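Long-range contacts in amorpha-4,11-diene synthase (Artemisia annua, PDB 4GAX), which probably catalyses the metal-dependent cyclisation of farnesyl diphosphate to sesquiterpenes, amorpha-4,11-diene being the product for which the enzyme is named: residues 118-126 and 135-143; 430-441 and 514-524. All coordinates share one frame; numbering follows the deposited sequence.

In the fold
Following the chain from its N terminus, interaction 1 comes first: helix 120-129 ends, the chain turns back, and residues 135-143 settle against the first turns of that same helix, closing a short local loop in the N-terminal domain. Interaction 2 follows in series, with no nesting or crossing. It closes a much longer, mostly helical loop, bringing the link 430-435 and the start of helix 436-443 against the chain that leads from helix 489-513 into helix 519-535. The centres of the two contacts lie about 30 Å apart, yet their nearest atoms are about 7 Å apart, and a weak hydrogen bond from Arg-519 to Lys-129 O joins the two neighbourhoods.

Interaction 1: 118-126 and 135-143; sequences ARSSLWFRL and TCDVFNNHK
Phe-124 and Phe-139 form a T-shaped pair, with ring centroids 4.8 Å apart and planes at 71°. Phe-139 is the edge partner: its CE2 sits over the middle of one Phe-124 face. Phe-124 reaches across because its CG is anti to the backbone N (chi1 173°), which carries the ring off the helix toward residues 135-139. There the carbonyl O of Thr-135 lies at the ring edge, 3.5 Å from Phe-124 CE1, while the sulfur of Cys-136 approaches the ring obliquely. Shrinking Phe-124 to an alanine would probably leave the CE2 edge of Phe-139 without its aromatic partner and open a gap between the helix and the loop. Beside this pair, Val-138 spreads its two methyls: CG1 meets the edge of the indole, 3.6 Å from Trp-123 CZ3, and CG2 rests 3.7 Å from Ser-120 CB. Farther along, polar groups take over. Ser-120 OG lies in the plane of the imidazole, 3.1 Å from His-142 CE1. A water is held 2.6 Å from Ser-121 OG and is shared, through a weak bond of 3.4 Å, with His-142 NE2. In the second shell, Trp-123 stacks on Trp-115, Leu-177 of helix 175-194 packs on both phenylalanines, and Leu-163 of helix 157-167 touches Ser-121 and Phe-139. The loop following helix 120-129 is thereby folded back against that helix, beside helices 157-167 and 175-194, an aromatic-centred packing within the all-helical N-terminal domain of plant terpene synthases.

Interaction 2: 430-441 and 514-524; sequences MSDIVTKEAFEW and TKTIPRPLLVA
The backbones are nearest where Ala-438 CA lies 4.7 Å from Ile-517 CA, the Ala-438 methyl resting on Pro-518 CD, and they diverge to 7.9 Å between Met-430 CA and Leu-521 CA. At that wider end Leu-521 forks between two partners: CD2 lies 3.6 Å from Met-430 SD, and CD1 is equally close to Val-434 CG1. The bend at the end of the Met-430 chain (chi3 -116°) brings its CE beside Ala-524 CB. Ile-433 CD1 lies against the Pro-520 ring, 3.8 Å from Pro-520 CB, and also touches Pro-518. Thr-435 is the N-cap of helix 436-443, its OG1 accepting from Ala-438 N, so this join in the all-helical metal-binding half of the terpene synthase fold falls where two helices begin, the second led by Pro-518. The Thr-435 hydroxyl also holds a water that donates to Thr-516 O (2.7 Å). Trp-441, which also touches Leu-448 and Leu-449 of helix 447-461, crosses Thr-514 at about a right angle, its NE1 3.6 Å from Thr-514 CG2. A second water, in the indole plane, accepts from Trp-441 NE1 at 2.8 Å and donates to Thr-514 OG1, which is also hydrogen-bonded to Glu-510 O.

Interaction 1: 118-126 and 135-143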
loop_
_atom_site.group_PDB
_atom_site.type_symbol
_atom_site.label_atom_id
_atom_site.label_comp_id
_atom_site.label_asym_id
_atom_site.label_seq_id
_atom_site.Cartn_x
_atom_site.Cartn_y
_atom_site.Cartn_z
ATOM N N ALA A 118 -25.961 -12.113 12.038
ATOM C CA ALA A 118 -25.102 -11.176 12.739
ATOM C C ALA A 118 -23.917 -10.945 11.808
ATOM O O ALA A 118 -23.647 -11.770 10.904
ATOM C CB ALA A 118 -24.627 -11.754 14.058
ATOM N N ARG A 119 -23.220 -9.836 12.032
ATOM C CA ARG A 119 -21.977 -9.523 11.328
ATOM C C ARG A 119 -22.192 -9.399 9.825
ATOM O O ARG A 119 -21.318 -9.768 9.035
ATOM C CB ARG A 119 -20.901 -10.585 11.631
ATOM C CG ARG A 119 -20.945 -11.115 13.063
ATOM C CD ARG A 119 -19.624 -11.031 13.765
ATOM N NE ARG A 119 -19.379 -9.697 14.279
ATOM C CZ ARG A 119 -19.075 -9.422 15.543
ATOM N NH1 ARG A 119 -18.979 -10.390 16.445
ATOM N NH2 ARG A 119 -18.867 -8.164 15.898
ATOM N N SER A 120 -23.343 -8.869 9.423
ATOM C CA SER A 120 -23.581 -8.674 8.001
ATOM C C SER A 120 -22.619 -7.631 7.414
ATOM O O SER A 120 -22.080 -7.830 6.322
ATOM C CB SER A 120 -25.071 -8.378 7.695
ATOM O OG SER A 120 -25.571 -7.323 8.488
ATOM N N SER A 121 -22.373 -6.537 8.141
ATOM C CA SER A 121 -21.416 -5.530 7.671
ATOM C C SER A 121 -19.994 -6.103 7.568
ATOM O O SER A 121 -19.220 -5.770 6.650
ATOM C CB SER A 121 -21.419 -4.324 8.612
ATOM O OG SER A 121 -22.675 -3.665 8.567
ATOM N N LEU A 122 -19.639 -6.952 8.524
ATOM C CA LEU A 122 -18.313 -7.572 8.522
ATOM C C LEU A 122 -18.210 -8.565 7.370
ATOM O O LEU A 122 -17.195 -8.632 6.672
ATOM C CB LEU A 122 -18.046 -8.273 9.865
ATOM C CG LEU A 122 -16.736 -9.058 9.936
ATOM C CD1 LEU A 122 -15.554 -8.107 9.689
ATOM C CD2 LEU A 122 -16.590 -9.781 11.256
ATOM N N TRP A 123 -19.274 -9.325 7.150
ATOM C CA TRP A 123 -19.277 -10.288 6.060
ATOM C C TRP A 123 -19.009 -9.570 4.744
ATOM O O TRP A 123 -18.177 -10.009 3.951
ATOM C CB TRP A 123 -20.615 -11.025 6.001
ATOM C CG TRP A 123 -20.862 -11.739 4.692
ATOM C CD1 TRP A 123 -20.408 -12.976 4.337
ATOM C CD2 TRP A 123 -21.633 -11.255 3.577
ATOM N NE1 TRP A 123 -20.849 -13.298 3.063
ATOM C CE2 TRP A 123 -21.597 -12.252 2.575
ATOM C CE3 TRP A 123 -22.343 -10.072 3.325
ATOM C CZ2 TRP A 123 -22.254 -12.115 1.352
ATOM C CZ3 TRP A 123 -22.991 -9.927 2.109
ATOM C CH2 TRP A 123 -22.948 -10.945 1.137
ATOM N N PHE A 124 -19.697 -8.448 4.541
ATOM C CA PHE A 124 -19.612 -7.709 3.288
ATOM C C PHE A 124 -18.170 -7.273 3.031
ATOM O O PHE A 124 -17.634 -7.463 1.935
ATOM C CB PHE A 124 -20.553 -6.497 3.354
ATOM C CG PHE A 124 -20.439 -5.558 2.191
ATOM C CD1 PHE A 124 -21.137 -5.793 1.021
ATOM C CD2 PHE A 124 -19.658 -4.414 2.286
ATOM C CE1 PHE A 124 -21.047 -4.903 -0.063
ATOM C CE2 PHE A 124 -19.570 -3.518 1.234
ATOM C CZ PHE A 124 -20.264 -3.768 0.045
ATOM N N ARG A 125 -17.552 -6.681 4.043
ATOM C CA ARG A 125 -16.205 -6.157 3.891
ATOM C C ARG A 125 -15.156 -7.258 3.695
ATOM O O ARG A 125 -14.280 -7.141 2.838
ATOM C CB ARG A 125 -15.840 -5.273 5.090
ATOM C CG ARG A 125 -14.428 -4.725 5.016
ATOM C CD ARG A 125 -14.146 -3.736 6.133
ATOM N NE ARG A 125 -14.139 -4.367 7.461
ATOM C CZ ARG A 125 -13.174 -5.176 7.901
ATOM N NH1 ARG A 125 -12.125 -5.450 7.125
ATOM N NH2 ARG A 125 -13.246 -5.697 9.122
ATOM N N LEU A 126 -15.245 -8.327 4.485
ATOM C CA LEU A 126 -14.304 -9.448 4.338
ATOM C C LEU A 126 -14.447 -10.149 2.998
ATOM O O LEU A 126 -13.441 -10.586 2.400
ATOM C CB LEU A 126 -14.461 -10.471 5.468
ATOM C CG LEU A 126 -14.193 -10.072 6.912
ATOM C CD1 LEU A 126 -14.256 -11.334 7.811
ATOM C CD2 LEU A 126 -12.852 -9.357 7.061
ATOM N N THR A 135 -22.824 -8.056 -3.348
ATOM C CA THR A 135 -23.594 -6.829 -3.567
ATOM C C THR A 135 -24.036 -6.126 -2.263
ATOM O O THR A 135 -23.872 -6.656 -1.162
ATOM C CB THR A 135 -24.818 -7.100 -4.432
ATOM O OG1 THR A 135 -25.200 -5.904 -5.124
ATOM C CG2 THR A 135 -25.933 -7.531 -3.568
ATOM N N CYS A 136 -24.620 -4.940 -2.398
ATOM C CA CYS A 136 -25.118 -4.203 -1.236
ATOM C C CYS A 136 -26.471 -4.646 -0.695
ATOM O O CYS A 136 -26.935 -4.087 0.304
ATOM C CB CYS A 136 -25.211 -2.719 -1.575
ATOM S SG CYS A 136 -23.626 -1.945 -1.550
ATOM N N ASP A 137 -27.112 -5.618 -1.347
ATOM C CA ASP A 137 -28.449 -6.072 -0.932
ATOM C C ASP A 137 -28.507 -6.443 0.542
ATOM O O ASP A 137 -29.532 -6.267 1.186
ATOM C CB ASP A 137 -28.904 -7.285 -1.745
ATOM C CG ASP A 137 -29.170 -6.949 -3.205
ATOM O OD1 ASP A 137 -29.195 -5.745 -3.550
ATOM O OD2 ASP A 137 -29.362 -7.896 -4.004
ATOM N N VAL A 138 -27.399 -6.955 1.069
ATOM C CA VAL A 138 -27.352 -7.401 2.447
ATOM C C VAL A 138 -27.689 -6.258 3.407
ATOM O O VAL A 138 -28.145 -6.499 4.531
ATOM C CB VAL A 138 -25.973 -8.012 2.795
ATOM C CG1 VAL A 138 -24.879 -6.938 2.793
ATOM C CG2 VAL A 138 -26.023 -8.727 4.142
ATOM N N PHE A 139 -27.502 -5.016 2.956
ATOM C CA PHE A 139 -27.750 -3.858 3.822
ATOM C C PHE A 139 -29.189 -3.369 3.863
ATOM O O PHE A 139 -29.544 -2.555 4.719
ATOM C CB PHE A 139 -26.820 -2.701 3.456
ATOM C CG PHE A 139 -25.374 -3.011 3.698
ATOM C CD1 PHE A 139 -24.894 -3.141 4.993
ATOM C CD2 PHE A 139 -24.501 -3.201 2.630
ATOM C CE1 PHE A 139 -23.548 -3.444 5.223
ATOM C CE2 PHE A 139 -23.165 -3.504 2.853
ATOM C CZ PHE A 139 -22.691 -3.620 4.148
ATOM N N ASN A 140 -30.011 -3.859 2.947
ATOM C CA ASN A 140 -31.367 -3.348 2.832
ATOM C C ASN A 140 -32.152 -3.376 4.138
ATOM O O ASN A 140 -32.919 -2.457 4.416
ATOM C CB ASN A 140 -32.115 -4.042 1.691
ATOM C CG ASN A 140 -31.658 -3.549 0.332
ATOM O OD1 ASN A 140 -31.256 -2.394 0.191
ATOM N ND2 ASN A 140 -31.711 -4.419 -0.672
ATOM N N ASN A 141 -31.940 -4.399 4.961
ATOM C CA ASN A 141 -32.643 -4.439 6.245
ATOM C C ASN A 141 -31.919 -3.751 7.406
ATOM O O ASN A 141 -32.264 -3.936 8.575
ATOM C CB ASN A 141 -33.094 -5.859 6.586
ATOM C CG ASN A 141 -34.120 -6.383 5.593
ATOM O OD1 ASN A 141 -35.138 -5.731 5.316
ATOM N ND2 ASN A 141 -33.845 -7.553 5.030
ATOM N N HIS A 142 -30.910 -2.949 7.077
ATOM C CA HIS A 142 -30.374 -1.990 8.050
ATOM C C HIS A 142 -31.292 -0.764 8.100
ATOM O O HIS A 142 -31.196 0.063 9.009
ATOM C CB HIS A 142 -28.955 -1.567 7.677
ATOM C CG HIS A 142 -27.919 -2.566 8.073
ATOM N ND1 HIS A 142 -27.884 -3.843 7.558
ATOM C CD2 HIS A 142 -26.895 -2.486 8.956
ATOM C CE1 HIS A 142 -26.874 -4.504 8.099
ATOM N NE2 HIS A 142 -26.260 -3.702 8.952
ATOM N N LYS A 143 -32.201 -0.667 7.129
ATOM C CA LYS A 143 -33.116 0.475 7.062
ATOM C C LYS A 143 -34.555 0.087 7.365
ATOM O O LYS A 143 -34.976 -1.045 7.098
ATOM C CB LYS A 143 -33.046 1.130 5.683
ATOM C CG LYS A 143 -31.631 1.481 5.269
ATOM C CD LYS A 143 -31.478 2.958 4.970
ATOM C CE LYS A 143 -31.490 3.220 3.474
ATOM N NZ LYS A 143 -30.828 4.512 3.141
HETATM O O HOH W 1 -23.567 -3.232 10.991
#

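Interaction 2: 430-441 and 514-524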
loop_
_atom_site.group_PDB
_atom_site.type_symbol
_atom_site.label_atom_id
_atom_site.label_comp_id
_atom_site.label_asym_id
_atom_site.label_seq_id
_atom_site.Cartn_x
_atom_site.Cartn_y
_atom_site.Cartn_z
ATOM N N MET A 430 8.209 -11.293 -7.356
ATOM C CA MET A 430 7.318 -12.438 -7.140
ATOM C C MET A 430 7.234 -13.352 -8.354
ATOM O O MET A 430 6.141 -13.740 -8.784
ATOM C CB MET A 430 5.915 -11.956 -6.775
ATOM C CG MET A 430 5.833 -11.348 -5.407
ATOM S SD MET A 430 4.139 -10.877 -4.934
ATOM C CE MET A 430 4.421 -9.119 -4.812
ATOM N N SER A 431 8.394 -13.709 -8.889
ATOM C CA SER A 431 8.484 -14.495 -10.114
ATOM C C SER A 431 7.791 -15.862 -10.072
ATOM O O SER A 431 7.339 -16.367 -11.108
ATOM C CB SER A 431 9.956 -14.690 -10.485
ATOM O OG SER A 431 10.726 -14.900 -9.312
ATOM N N ASP A 432 7.721 -16.469 -8.891
ATOM C CA ASP A 432 7.159 -17.819 -8.759
ATOM C C ASP A 432 5.679 -17.919 -9.132
ATOM O O ASP A 432 5.197 -19.003 -9.473
ATOM C CB ASP A 432 7.355 -18.331 -7.337
ATOM C CG ASP A 432 7.036 -17.279 -6.302
ATOM O OD1 ASP A 432 7.468 -16.119 -6.490
ATOM O OD2 ASP A 432 6.348 -17.602 -5.310
ATOM N N ILE A 433 4.960 -16.800 -9.074
ATOM C CA ILE A 433 3.522 -16.809 -9.351
ATOM C C ILE A 433 3.093 -15.962 -10.560
ATOM O O ILE A 433 1.949 -16.064 -11.027
ATOM C CB ILE A 433 2.691 -16.374 -8.116
ATOM C CG1 ILE A 433 2.855 -14.877 -7.851
ATOM C CG2 ILE A 433 3.069 -17.193 -6.887
ATOM C CD1 ILE A 433 1.711 -14.279 -7.050
ATOM N N VAL A 434 3.993 -15.127 -11.071
ATOM C CA VAL A 434 3.660 -14.322 -12.246
ATOM C C VAL A 434 3.314 -15.201 -13.455
ATOM O O VAL A 434 3.981 -16.195 -13.727
ATOM C CB VAL A 434 4.775 -13.321 -12.622
ATOM C CG1 VAL A 434 4.850 -12.227 -11.598
ATOM C CG2 VAL A 434 6.102 -14.019 -12.727
ATOM N N THR A 435 2.247 -14.832 -14.154
ATOM C CA THR A 435 1.831 -15.521 -15.364
ATOM C C THR A 435 2.130 -14.619 -16.549
ATOM O O THR A 435 2.354 -13.419 -16.371
ATOM C CB THR A 435 0.317 -15.783 -15.367
ATOM O OG1 THR A 435 -0.378 -14.546 -15.171
ATOM C CG2 THR A 435 -0.071 -16.760 -14.261
ATOM N N LYS A 436 2.115 -15.182 -17.754
ATOM C CA LYS A 436 2.227 -14.361 -18.956
ATOM C C LYS A 436 1.022 -13.421 -18.993
ATOM O O LYS A 436 1.121 -12.278 -19.446
ATOM C CB LYS A 436 2.269 -15.235 -20.213
ATOM C CG LYS A 436 2.844 -14.545 -21.453
ATOM C CD LYS A 436 2.740 -15.447 -22.689
ATOM C CE LYS A 436 3.664 -14.992 -23.823
ATOM N NZ LYS A 436 3.550 -15.850 -25.049
ATOM N N GLU A 437 -0.103 -13.906 -18.474
ATOM C CA GLU A 437 -1.349 -13.142 -18.437
ATOM C C GLU A 437 -1.227 -11.905 -17.563
ATOM O O GLU A 437 -1.836 -10.877 -17.854
ATOM C CB GLU A 437 -2.518 -14.010 -17.945
ATOM C CG GLU A 437 -2.998 -15.058 -18.951
ATOM C CD GLU A 437 -1.953 -16.131 -19.246
ATOM O OE1 GLU A 437 -1.134 -16.431 -18.349
ATOM O OE2 GLU A 437 -1.945 -16.666 -20.381
ATOM N N ALA A 438 -0.445 -12.001 -16.491
ATOM C CA ALA A 438 -0.294 -10.871 -15.597
ATOM C C ALA A 438 0.423 -9.760 -16.340
ATOM O O ALA A 438 0.057 -8.587 -16.225
ATOM C CB ALA A 438 0.464 -11.264 -14.355
ATOM N N PHE A 439 1.434 -10.129 -17.121
ATOM C CA PHE A 439 2.156 -9.134 -17.910
ATOM C C PHE A 439 1.307 -8.567 -19.031
ATOM O O PHE A 439 1.400 -7.377 -19.335
ATOM C CB PHE A 439 3.462 -9.703 -18.463
ATOM C CG PHE A 439 4.651 -9.401 -17.602
ATOM C CD1 PHE A 439 5.137 -8.106 -17.515
ATOM C CD2 PHE A 439 5.276 -10.402 -16.879
ATOM C CE1 PHE A 439 6.235 -7.813 -16.719
ATOM C CE2 PHE A 439 6.370 -10.120 -16.095
ATOM C CZ PHE A 439 6.852 -8.820 -16.015
ATOM N N GLU A 440 0.495 -9.415 -19.657
ATOM C CA GLU A 440 -0.460 -8.935 -20.645
ATOM C C GLU A 440 -1.360 -7.878 -20.006
ATOM O O GLU A 440 -1.621 -6.822 -20.596
ATOM C CB GLU A 440 -1.301 -10.091 -21.196
ATOM C CG GLU A 440 -0.522 -11.087 -22.038
ATOM C CD GLU A 440 -1.337 -12.330 -22.369
ATOM O OE1 GLU A 440 -2.491 -12.435 -21.889
ATOM O OE2 GLU A 440 -0.825 -13.202 -23.107
ATOM N N TRP A 441 -1.836 -8.162 -18.803
ATOM C CA TRP A 441 -2.634 -7.190 -18.064
ATOM C C TRP A 441 -1.869 -5.873 -17.909
ATOM O O TRP A 441 -2.363 -4.804 -18.278
ATOM C CB TRP A 441 -3.010 -7.736 -16.683
ATOM C CG TRP A 441 -3.857 -6.779 -15.918
ATOM C CD1 TRP A 441 -5.192 -6.537 -16.100
ATOM C CD2 TRP A 441 -3.435 -5.925 -14.856
ATOM N NE1 TRP A 441 -5.623 -5.582 -15.216
ATOM C CE2 TRP A 441 -4.565 -5.193 -14.434
ATOM C CE3 TRP A 441 -2.209 -5.708 -14.215
ATOM C CZ2 TRP A 441 -4.504 -4.260 -13.405
ATOM C CZ3 TRP A 441 -2.151 -4.785 -13.189
ATOM C CH2 TRP A 441 -3.290 -4.072 -12.793
ATOM N N THR A 514 -10.876 -7.215 -11.230
ATOM C CA THR A 514 -9.660 -7.720 -11.867
ATOM C C THR A 514 -9.287 -9.141 -11.419
ATOM O O THR A 514 -8.944 -9.364 -10.250
ATOM C CB THR A 514 -8.478 -6.752 -11.659
ATOM O OG1 THR A 514 -8.872 -5.438 -12.078
ATOM C CG2 THR A 514 -7.285 -7.203 -12.497
ATOM N N LYS A 515 -9.352 -10.091 -12.357
ATOM C CA LYS A 515 -9.103 -11.497 -12.057
ATOM C C LYS A 515 -7.916 -12.101 -12.817
ATOM O O LYS A 515 -7.511 -13.229 -12.529
ATOM C CB LYS A 515 -10.350 -12.345 -12.388
ATOM C CG LYS A 515 -11.642 -11.863 -11.768
ATOM C CD LYS A 515 -11.552 -11.842 -10.243
ATOM C CE LYS A 515 -12.801 -11.166 -9.673
ATOM N NZ LYS A 515 -12.700 -10.991 -8.203
ATOM N N THR A 516 -7.363 -11.371 -13.784
ATOM C CA THR A 516 -6.331 -11.950 -14.662
ATOM C C THR A 516 -4.928 -11.892 -14.084
ATOM O O THR A 516 -3.996 -12.484 -14.636
ATOM C CB THR A 516 -6.293 -11.277 -16.035
ATOM O OG1 THR A 516 -6.153 -9.863 -15.858
ATOM C CG2 THR A 516 -7.565 -11.565 -16.791
ATOM N N ILE A 517 -4.790 -11.166 -12.981
ATOM C CA ILE A 517 -3.534 -11.071 -12.250
ATOM C C ILE A 517 -3.684 -11.913 -10.975
ATOM O O ILE A 517 -4.710 -11.836 -10.299
ATOM C CB ILE A 517 -3.234 -9.583 -11.920
ATOM C CG1 ILE A 517 -2.213 -9.419 -10.811
ATOM C CG2 ILE A 517 -4.479 -8.887 -11.441
ATOM C CD1 ILE A 517 -2.055 -7.948 -10.405
ATOM N N PRO A 518 -2.669 -12.730 -10.650
ATOM C CA PRO A 518 -2.720 -13.553 -9.435
ATOM C C PRO A 518 -3.020 -12.690 -8.221
ATOM O O PRO A 518 -2.463 -11.588 -8.095
ATOM C CB PRO A 518 -1.300 -14.132 -9.340
ATOM C CG PRO A 518 -0.819 -14.162 -10.768
ATOM C CD PRO A 518 -1.404 -12.910 -11.389
ATOM N N ARG A 519 -3.899 -13.173 -7.345
ATOM C CA ARG A 519 -4.302 -12.384 -6.178
ATOM C C ARG A 519 -3.192 -11.742 -5.347
ATOM O O ARG A 519 -3.344 -10.591 -4.914
ATOM C CB ARG A 519 -5.242 -13.166 -5.260
ATOM C CG ARG A 519 -6.606 -12.528 -5.214
ATOM C CD ARG A 519 -7.529 -13.153 -4.188
ATOM N NE ARG A 519 -7.297 -12.630 -2.848
ATOM C CZ ARG A 519 -7.547 -11.379 -2.470
ATOM N NH1 ARG A 519 -8.018 -10.480 -3.333
ATOM N NH2 ARG A 519 -7.312 -11.022 -1.221
ATOM N N PRO A 520 -2.091 -12.476 -5.093
ATOM C CA PRO A 520 -1.088 -11.850 -4.221
ATOM C C PRO A 520 -0.448 -10.631 -4.873
ATOM O O PRO A 520 0.040 -9.747 -4.152
ATOM C CB PRO A 520 -0.050 -12.964 -4.002
ATOM C CG PRO A 520 -0.805 -14.237 -4.253
ATOM C CD PRO A 520 -1.788 -13.901 -5.350
ATOM N N LEU A 521 -0.464 -10.575 -6.203
ATOM C CA LEU A 521 0.056 -9.398 -6.909
ATOM C C LEU A 521 -0.974 -8.273 -6.904
ATOM O O LEU A 521 -0.623 -7.077 -6.856
ATOM C CB LEU A 521 0.422 -9.767 -8.352
ATOM C CG LEU A 521 1.699 -10.595 -8.507
ATOM C CD1 LEU A 521 1.837 -11.067 -9.948
ATOM C CD2 LEU A 521 2.913 -9.757 -8.094
ATOM N N LEU A 522 -2.253 -8.651 -6.946
ATOM C CA LEU A 522 -3.322 -7.653 -6.918
ATOM C C LEU A 522 -3.297 -6.983 -5.551
ATOM O O LEU A 522 -3.458 -5.750 -5.447
ATOM C CB LEU A 522 -4.682 -8.307 -7.189
ATOM C CG LEU A 522 -5.873 -7.350 -7.133
ATOM C CD1 LEU A 522 -5.683 -6.235 -8.140
ATOM C CD2 LEU A 522 -7.190 -8.086 -7.391
ATOM N N VAL A 523 -3.070 -7.792 -4.510
ATOM C CA VAL A 523 -2.998 -7.297 -3.137
ATOM C C VAL A 523 -1.830 -6.316 -3.040
ATOM O O VAL A 523 -1.956 -5.256 -2.423
ATOM C CB VAL A 523 -2.847 -8.458 -2.111
ATOM C CG1 VAL A 523 -2.420 -7.941 -0.720
ATOM C CG2 VAL A 523 -4.155 -9.269 -2.022
ATOM N N ALA A 524 -0.708 -6.656 -3.678
ATOM C CA ALA A 524 0.459 -5.767 -3.699
ATOM C C ALA A 524 0.107 -4.446 -4.360
ATOM O O ALA A 524 0.478 -3.390 -3.866
ATOM C CB ALA A 524 1.635 -6.423 -4.449
HETATM O O HOH W 2 -2.853 -14.852 -14.245
HETATM O O HOH W 3 -8.271 -4.912 -14.723
#